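Local structure of geranyltranstransferase (Legionella pneumophila subsp. pneumophila, 3LOM) at residues A[171-182]-A[254-262]; A[127-135]-A[144-152]. The protein probably catalyses the magnesium-dependent condensation of isoprenoid diphosphates to farnesyl diphosphate, and perhaps also to geranylgeranyl diphosphate. All coordinates share one frame; numbering follows the deposited sequence. Where two conformers were deposited one is given.

Interaction 1 of 2, residues A[171-182]-A[254-262]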
# COMPACT_ATOMS: atom_id res chain seq x y z
N LEU A 171 3.72 -22.60 10.04
CA LEU A 171 3.68 -22.77 11.50
C LEU A 171 2.62 -23.76 11.98
O LEU A 171 2.67 -24.23 13.12
CB LEU A 171 3.51 -21.42 12.22
CG LEU A 171 4.72 -20.72 12.85
CD1 LEU A 171 5.94 -20.68 11.93
CD2 LEU A 171 4.35 -19.32 13.30
N ALA A 172 1.66 -24.07 11.10
CA ALA A 172 0.67 -25.12 11.31
C ALA A 172 1.34 -26.48 11.51
O ALA A 172 0.94 -27.25 12.39
CB ALA A 172 -0.30 -25.16 10.13
N LYS A 173 2.36 -26.77 10.70
CA LYS A 173 3.18 -27.97 10.83
C LYS A 173 4.12 -27.82 12.03
O LYS A 173 4.50 -26.71 12.40
CB LYS A 173 4.00 -28.19 9.56
CG LYS A 173 3.22 -28.01 8.26
CD LYS A 173 4.16 -27.73 7.09
CE LYS A 173 3.38 -27.31 5.85
NZ LYS A 173 4.28 -27.00 4.71
N SER A 174 4.49 -28.95 12.63
CA SER A 174 5.41 -28.95 13.78
C SER A 174 6.82 -29.38 13.37
O SER A 174 7.65 -29.73 14.22
CB SER A 174 4.86 -29.82 14.91
OG SER A 174 4.64 -31.16 14.48
N SER A 175 7.09 -29.34 12.07
CA SER A 175 8.37 -29.76 11.50
C SER A 175 9.32 -28.57 11.32
O SER A 175 10.41 -28.72 10.76
CB SER A 175 8.14 -30.44 10.15
OG SER A 175 7.08 -31.38 10.22
N VAL A 176 8.90 -27.41 11.80
CA VAL A 176 9.64 -26.16 11.62
C VAL A 176 10.85 -26.09 12.55
O VAL A 176 10.73 -26.26 13.77
CB VAL A 176 8.69 -24.94 11.78
CG1 VAL A 176 9.46 -23.62 11.78
CG2 VAL A 176 7.64 -24.92 10.68
N THR A 177 12.01 -25.85 11.96
CA THR A 177 13.26 -25.69 12.70
C THR A 177 13.33 -24.33 13.38
O THR A 177 12.50 -23.45 13.12
CB THR A 177 14.50 -25.83 11.78
OG1 THR A 177 14.40 -24.90 10.69
CG2 THR A 177 14.62 -27.25 11.23
N GLU A 178 14.32 -24.16 14.25
CA GLU A 178 14.61 -22.87 14.88
C GLU A 178 14.99 -21.84 13.82
O GLU A 178 14.63 -20.67 13.94
CB GLU A 178 15.74 -23.03 15.90
CG GLU A 178 15.93 -21.83 16.80
CD GLU A 178 17.28 -21.83 17.50
OE1 GLU A 178 17.62 -22.86 18.13
OE2 GLU A 178 17.99 -20.81 17.41
N GLU A 179 15.71 -22.30 12.80
CA GLU A 179 16.17 -21.46 11.69
C GLU A 179 15.00 -20.83 10.93
O GLU A 179 14.98 -19.62 10.72
CB GLU A 179 17.03 -22.29 10.73
CG GLU A 179 17.94 -21.46 9.82
CD GLU A 179 19.28 -21.14 10.47
OE1 GLU A 179 20.12 -22.05 10.61
OE2 GLU A 179 19.49 -19.96 10.84
N GLN A 180 14.04 -21.66 10.53
CA GLN A 180 12.86 -21.22 9.77
C GLN A 180 11.98 -20.28 10.59
O GLN A 180 11.52 -19.26 10.07
CB GLN A 180 12.02 -22.42 9.33
CG GLN A 180 12.65 -23.28 8.25
CD GLN A 180 12.10 -24.69 8.24
OE1 GLN A 180 11.97 -25.33 9.29
NE2 GLN A 180 11.77 -25.20 7.05
N LEU A 181 11.78 -20.63 11.86
CA LEU A 181 11.04 -19.82 12.81
C LEU A 181 11.65 -18.42 12.98
O LEU A 181 10.92 -17.43 13.03
CB LEU A 181 10.97 -20.53 14.17
CG LEU A 181 10.18 -19.89 15.31
CD1 LEU A 181 8.68 -19.92 15.03
CD2 LEU A 181 10.49 -20.61 16.61
N ARG A 182 12.97 -18.36 13.04
CA ARG A 182 13.68 -17.08 13.15
C ARG A 182 13.55 -16.24 11.88
O ARG A 182 13.47 -15.02 11.95
CB ARG A 182 15.15 -17.31 13.49
CG ARG A 182 15.40 -17.58 14.97
CD ARG A 182 16.82 -18.07 15.22
NE ARG A 182 17.34 -17.58 16.49
CZ ARG A 182 17.91 -16.38 16.66
NH1 ARG A 182 18.36 -16.02 17.86
NH2 ARG A 182 18.03 -15.53 15.64
N LYS A 254 1.55 -27.17 16.10
CA LYS A 254 2.04 -25.80 16.23
C LYS A 254 3.51 -25.73 16.65
O LYS A 254 4.07 -26.70 17.17
CB LYS A 254 1.18 -25.00 17.21
CG LYS A 254 0.30 -23.94 16.55
CD LYS A 254 1.12 -22.72 16.14
CE LYS A 254 0.24 -21.58 15.67
NZ LYS A 254 1.01 -20.31 15.50
N THR A 255 4.13 -24.57 16.40
CA THR A 255 5.52 -24.32 16.81
C THR A 255 5.78 -22.86 17.17
O THR A 255 5.48 -21.95 16.39
CB THR A 255 6.54 -24.81 15.75
OG1 THR A 255 7.82 -24.20 16.00
CG2 THR A 255 6.09 -24.47 14.34
N THR A 256 6.32 -22.65 18.36
CA THR A 256 6.70 -21.33 18.85
C THR A 256 8.11 -21.41 19.45
O THR A 256 8.69 -22.50 19.54
CB THR A 256 5.74 -20.83 19.97
OG1 THR A 256 5.71 -21.78 21.04
CG2 THR A 256 4.33 -20.61 19.44
N PHE A 257 8.64 -20.26 19.87
CA PHE A 257 9.87 -20.23 20.67
C PHE A 257 9.68 -21.00 21.98
O PHE A 257 10.64 -21.53 22.54
CB PHE A 257 10.31 -18.79 20.96
CG PHE A 257 10.95 -18.10 19.78
CD1 PHE A 257 12.23 -18.45 19.37
CD2 PHE A 257 10.28 -17.09 19.10
CE1 PHE A 257 12.84 -17.81 18.28
CE2 PHE A 257 10.87 -16.44 18.01
CZ PHE A 257 12.15 -16.80 17.60
N ALA A 258 8.43 -21.07 22.44
CA ALA A 258 8.08 -21.76 23.68
C ALA A 258 7.85 -23.26 23.50
O ALA A 258 7.58 -23.96 24.48
CB ALA A 258 6.86 -21.11 24.31
N THR A 259 7.94 -23.75 22.27
CA THR A 259 7.89 -25.19 22.02
C THR A 259 9.28 -25.70 21.66
O THR A 259 9.57 -26.89 21.81
CB THR A 259 6.90 -25.55 20.89
OG1 THR A 259 7.27 -24.88 19.68
CG2 THR A 259 5.46 -25.18 21.27
N LEU A 260 10.12 -24.79 21.18
CA LEU A 260 11.48 -25.12 20.76
C LEU A 260 12.50 -24.88 21.87
O LEU A 260 13.49 -25.60 21.96
CB LEU A 260 11.85 -24.38 19.48
CG LEU A 260 11.74 -25.15 18.16
CD1 LEU A 260 10.48 -26.03 18.03
CD2 LEU A 260 11.82 -24.19 17.00
N PHE A 261 12.27 -23.86 22.69
CA PHE A 261 13.03 -23.68 23.92
C PHE A 261 12.14 -24.02 25.10
O PHE A 261 10.93 -23.80 25.04
CB PHE A 261 13.51 -22.23 24.07
CG PHE A 261 14.41 -21.77 22.97
CD1 PHE A 261 13.90 -21.00 21.93
CD2 PHE A 261 15.76 -22.10 22.98
CE1 PHE A 261 14.73 -20.57 20.90
CE2 PHE A 261 16.59 -21.67 21.95
CZ PHE A 261 16.08 -20.91 20.91
N ASN A 262 12.73 -24.56 26.16
CA ASN A 262 11.99 -24.81 27.39
C ASN A 262 11.92 -23.53 28.24
O ASN A 262 12.56 -22.53 27.90
CB ASN A 262 12.55 -26.04 28.14
CG ASN A 262 13.46 -25.68 29.31
OD1 ASN A 262 14.41 -24.91 29.19
ND2 ASN A 262 13.17 -26.28 30.47
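Leu181 meets Phe257 through a CH-pi contact: its CD2 lies 3.9 Å from the centroid of the Phe257 ring and only 11° off the ring normal, so the methyl sits over the middle of one face. With CG anti to the backbone N (chi1 -177°), Leu181 reaches from the first turn of its helix toward 254-262, and the same CD2 also packs against CD2 of Leu260 at 3.8 Å. Arg182 comes to the ring differently, its CG approaching CE1 at the edge and near the ring plane. Leu260 in turn lays its CD2 3.7 Å from the backbone N of Glu178.

Toward the other end the contact passes to the loops. The methyl CG2 of Thr255 rests 3.7 Å from CB of Val176 and also nears the carbonyl oxygens of Leu171 and Lys173. A chi1 of 163° puts OG1 opposite the backbone N of Thr255 and leaves CG2, the branch that meets Val176, between that N and the carbonyl carbon; the buried OG1 has no polar partner in the model. Lys254 runs its aliphatic chain past Leu171, whose carbonyl O receives a CA-H...O contact from CA of Lys254 at 3.5 Å.

Capping boxes fix both helix starts. Gln180 OE1 accepts from Thr177 N at 2.7 Å, in the carbonyl plane, while Gln180 N returns a bond to Thr177 OG1. Thr256 and Thr259 form a second box, in which Thr256 N donates to Thr259 OG1 and Thr256 OG1 takes a weak bond from Ala258 N. A salt bridge from Arg182 NE to Glu178 OE2, 3.4 Å long, links successive turns beside the Phe261 ring.

Within the all-alpha fold of polyprenyl synthases, helix 209-236 supports Phe257 through Leu224 and Met228, with Asp231 accepting from its backbone N, and Leu266 and Glu269 of helix 263-279 pack against Phe261.

Interaction 2 of 2, residues A[127-135]-A[144-152]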
# COMPACT_ATOMS: atom_id res chain seq x y z
N ALA A 127 0.09 5.95 4.62
CA ALA A 127 1.45 5.94 5.14
C ALA A 127 2.45 6.49 4.13
O ALA A 127 3.32 7.28 4.48
CB ALA A 127 1.84 4.55 5.55
N ILE A 128 2.29 6.08 2.87
CA ILE A 128 3.12 6.54 1.76
C ILE A 128 2.80 7.99 1.35
O ILE A 128 3.72 8.77 1.11
CB ILE A 128 3.04 5.55 0.58
CG1 ILE A 128 3.55 4.18 1.02
CG2 ILE A 128 3.84 6.04 -0.63
CD1 ILE A 128 2.88 3.03 0.33
N GLU A 129 1.50 8.34 1.29
CA GLU A 129 1.06 9.73 1.02
C GLU A 129 1.65 10.72 2.03
O GLU A 129 2.23 11.73 1.64
CB GLU A 129 -0.47 9.84 1.01
CG GLU A 129 -1.02 11.21 0.56
CD GLU A 129 -2.42 11.15 -0.05
OE1 GLU A 129 -2.80 12.10 -0.76
OE2 GLU A 129 -3.14 10.15 0.16
N VAL A 130 1.50 10.40 3.31
CA VAL A 130 2.04 11.18 4.42
C VAL A 130 3.55 11.39 4.31
O VAL A 130 4.04 12.51 4.53
CB VAL A 130 1.66 10.53 5.78
CG1 VAL A 130 2.36 11.22 6.95
CG2 VAL A 130 0.16 10.57 5.97
N LEU A 131 4.29 10.33 3.97
CA LEU A 131 5.74 10.44 3.78
C LEU A 131 6.06 11.40 2.65
O LEU A 131 6.84 12.33 2.84
CB LEU A 131 6.37 9.08 3.50
CG LEU A 131 6.52 8.09 4.66
CD1 LEU A 131 6.93 6.73 4.13
CD2 LEU A 131 7.49 8.57 5.72
N LEU A 132 5.44 11.20 1.49
CA LEU A 132 5.73 12.01 0.32
C LEU A 132 5.35 13.50 0.40
O LEU A 132 6.17 14.34 0.03
CB LEU A 132 5.11 11.39 -0.93
CG LEU A 132 5.59 10.00 -1.36
CD1 LEU A 132 4.89 9.65 -2.65
CD2 LEU A 132 7.12 9.91 -1.51
N MET A 133 4.14 13.83 0.88
CA MET A 133 3.70 15.23 0.92
C MET A 133 4.28 16.03 2.10
O MET A 133 4.62 17.21 1.94
CB MET A 133 2.17 15.37 0.81
CG MET A 133 1.34 14.88 2.01
SD MET A 133 -0.45 14.88 1.72
CE MET A 133 -1.02 14.17 3.27
N ARG A 134 4.40 15.39 3.26
CA ARG A 134 4.85 16.08 4.48
C ARG A 134 6.37 16.20 4.66
O ARG A 134 6.83 17.16 5.29
CB ARG A 134 4.22 15.47 5.74
CG ARG A 134 2.69 15.50 5.78
CD ARG A 134 2.15 16.91 5.98
NE ARG A 134 0.69 16.96 5.88
CZ ARG A 134 -0.14 16.79 6.90
NH1 ARG A 134 0.33 16.55 8.12
NH2 ARG A 134 -1.45 16.86 6.70
N LEU A 135 7.13 15.25 4.13
CA LEU A 135 8.60 15.31 4.22
C LEU A 135 9.24 16.24 3.19
O LEU A 135 10.32 16.77 3.42
CB LEU A 135 9.24 13.92 4.11
CG LEU A 135 9.12 12.91 5.26
CD1 LEU A 135 9.72 11.58 4.84
CD2 LEU A 135 9.77 13.41 6.54
N VAL A 144 13.69 11.71 0.94
CA VAL A 144 12.27 11.35 0.94
C VAL A 144 12.04 10.00 0.24
O VAL A 144 11.37 9.12 0.79
CB VAL A 144 11.41 12.47 0.27
CG1 VAL A 144 9.93 12.05 0.14
CG2 VAL A 144 11.52 13.78 1.05
N VAL A 145 12.65 9.85 -0.94
CA VAL A 145 12.63 8.61 -1.70
C VAL A 145 13.23 7.42 -0.92
O VAL A 145 12.59 6.37 -0.79
CB VAL A 145 13.31 8.81 -3.08
CG1 VAL A 145 13.52 7.49 -3.81
CG2 VAL A 145 12.48 9.75 -3.93
N ALA A 146 14.42 7.61 -0.36
CA ALA A 146 15.11 6.55 0.38
C ALA A 146 14.39 6.14 1.67
O ALA A 146 14.42 4.97 2.04
CB ALA A 146 16.57 6.92 0.66
N ILE A 147 13.77 7.11 2.34
CA ILE A 147 12.96 6.87 3.55
C ILE A 147 11.74 6.00 3.22
O ILE A 147 11.42 5.05 3.95
CB ILE A 147 12.52 8.21 4.22
CG1 ILE A 147 13.68 8.82 5.00
CG2 ILE A 147 11.30 8.03 5.15
CD1 ILE A 147 13.56 10.31 5.23
N THR A 148 11.09 6.31 2.10
CA THR A 148 9.88 5.60 1.68
C THR A 148 10.24 4.20 1.16
O THR A 148 9.46 3.25 1.35
CB THR A 148 9.09 6.41 0.62
OG1 THR A 148 9.04 7.79 1.03
CG2 THR A 148 7.67 5.89 0.46
N GLN A 149 11.42 4.08 0.55
CA GLN A 149 12.00 2.80 0.12
C GLN A 149 12.12 1.82 1.28
O GLN A 149 11.71 0.67 1.16
CB GLN A 149 13.38 3.03 -0.51
CG GLN A 149 13.85 1.92 -1.45
CD GLN A 149 13.60 2.25 -2.91
OE1 GLN A 149 12.67 1.73 -3.52
NE2 GLN A 149 14.43 3.13 -3.47
N VAL A 150 12.67 2.29 2.40
CA VAL A 150 12.83 1.46 3.60
C VAL A 150 11.51 0.82 4.08
O VAL A 150 11.48 -0.39 4.35
CB VAL A 150 13.48 2.26 4.75
CG1 VAL A 150 13.54 1.44 6.03
CG2 VAL A 150 14.89 2.73 4.35
N LEU A 151 10.43 1.61 4.16
CA LEU A 151 9.13 1.14 4.65
C LEU A 151 8.49 0.15 3.69
O LEU A 151 7.96 -0.88 4.10
CB LEU A 151 8.18 2.33 4.87
CG LEU A 151 6.79 2.06 5.47
CD1 LEU A 151 6.87 1.53 6.89
CD2 LEU A 151 5.96 3.33 5.45
N VAL A 152 8.54 0.48 2.41
CA VAL A 152 7.92 -0.29 1.36
C VAL A 152 8.68 -1.63 1.06
O VAL A 152 8.05 -2.63 0.70
CB VAL A 152 7.69 0.64 0.15
CG1 VAL A 152 8.11 0.03 -1.14
CG2 VAL A 152 6.22 1.08 0.10
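Helices 127-135 and 144-152 run antiparallel, their segment axes 9.8 Å apart at closest approach and 166° between N-to-C directions, with Leu131 facing Thr148 and Leu135 facing Val144. They form a helical hairpin within the all-alpha isoprenoid synthase fold, and all ten touching residues are buried.

Leu131 occupies the middle of the interface and divides its two methyls: CD1 lies 3.8 Å from CD2 of Leu151, and also against CG2 of Thr148, whereas CD2 turns to CG2 of Ile147. The same CG2 of Ile147 also meets CD1 of Leu135 at 3.9 Å, the two side chains reaching toward each other tip to tip. Val144 likewise splits its branches, CG1 touching CD2 of Leu132 and CG2 lying 3.8 Å from CB of Leu135. At the far end of the hairpin, the side chains of Ile128 and Val152 cross at about a right angle, CD1 of the first touching CG2 of the second.

Helix 69-91 adds Ala78 against Leu131 and Thr82 against both Ala127 and Leu151, while Met199 of helix 178-201 also packs on Leu151. The hairpin contributes to the dimer too: Glu129 packs on Val152 of the second subunit and Met133 on Gln149 of that subunit.

Thr148 is the polar residue in this otherwise hydrocarbon interface. Its CG2 faces Leu131 and Ile128, and its chi1 of -44° carries OG1 back to its own helix, where it donates to Val144 O at 2.7 Å; Thr148 N bonds to that oxygen from the opposite face of the carbonyl plane.

Overall arrangement
From the N terminus, the chain first reaches interaction 2, where helix 113-135 turns back as helix 141-155 and closes a short loop, with eight residues between the paired segments. Interaction 1 follows helix 160-169 and closes a loop of 71 residues, of which 239-253 are not modelled, joining the start of helix 178-201 and the loop before it to the short helix 257-260. The two loops lie in series, neither nesting nor crossing. The centres of interactions 1 and 2 are 35 Å apart, on opposite sides of the chain's centre; the nearest atoms of interactions 1 and 2 are about 17 Å apart. Helix 178-201 spans this separation: Met199 near its end packs against interaction 2.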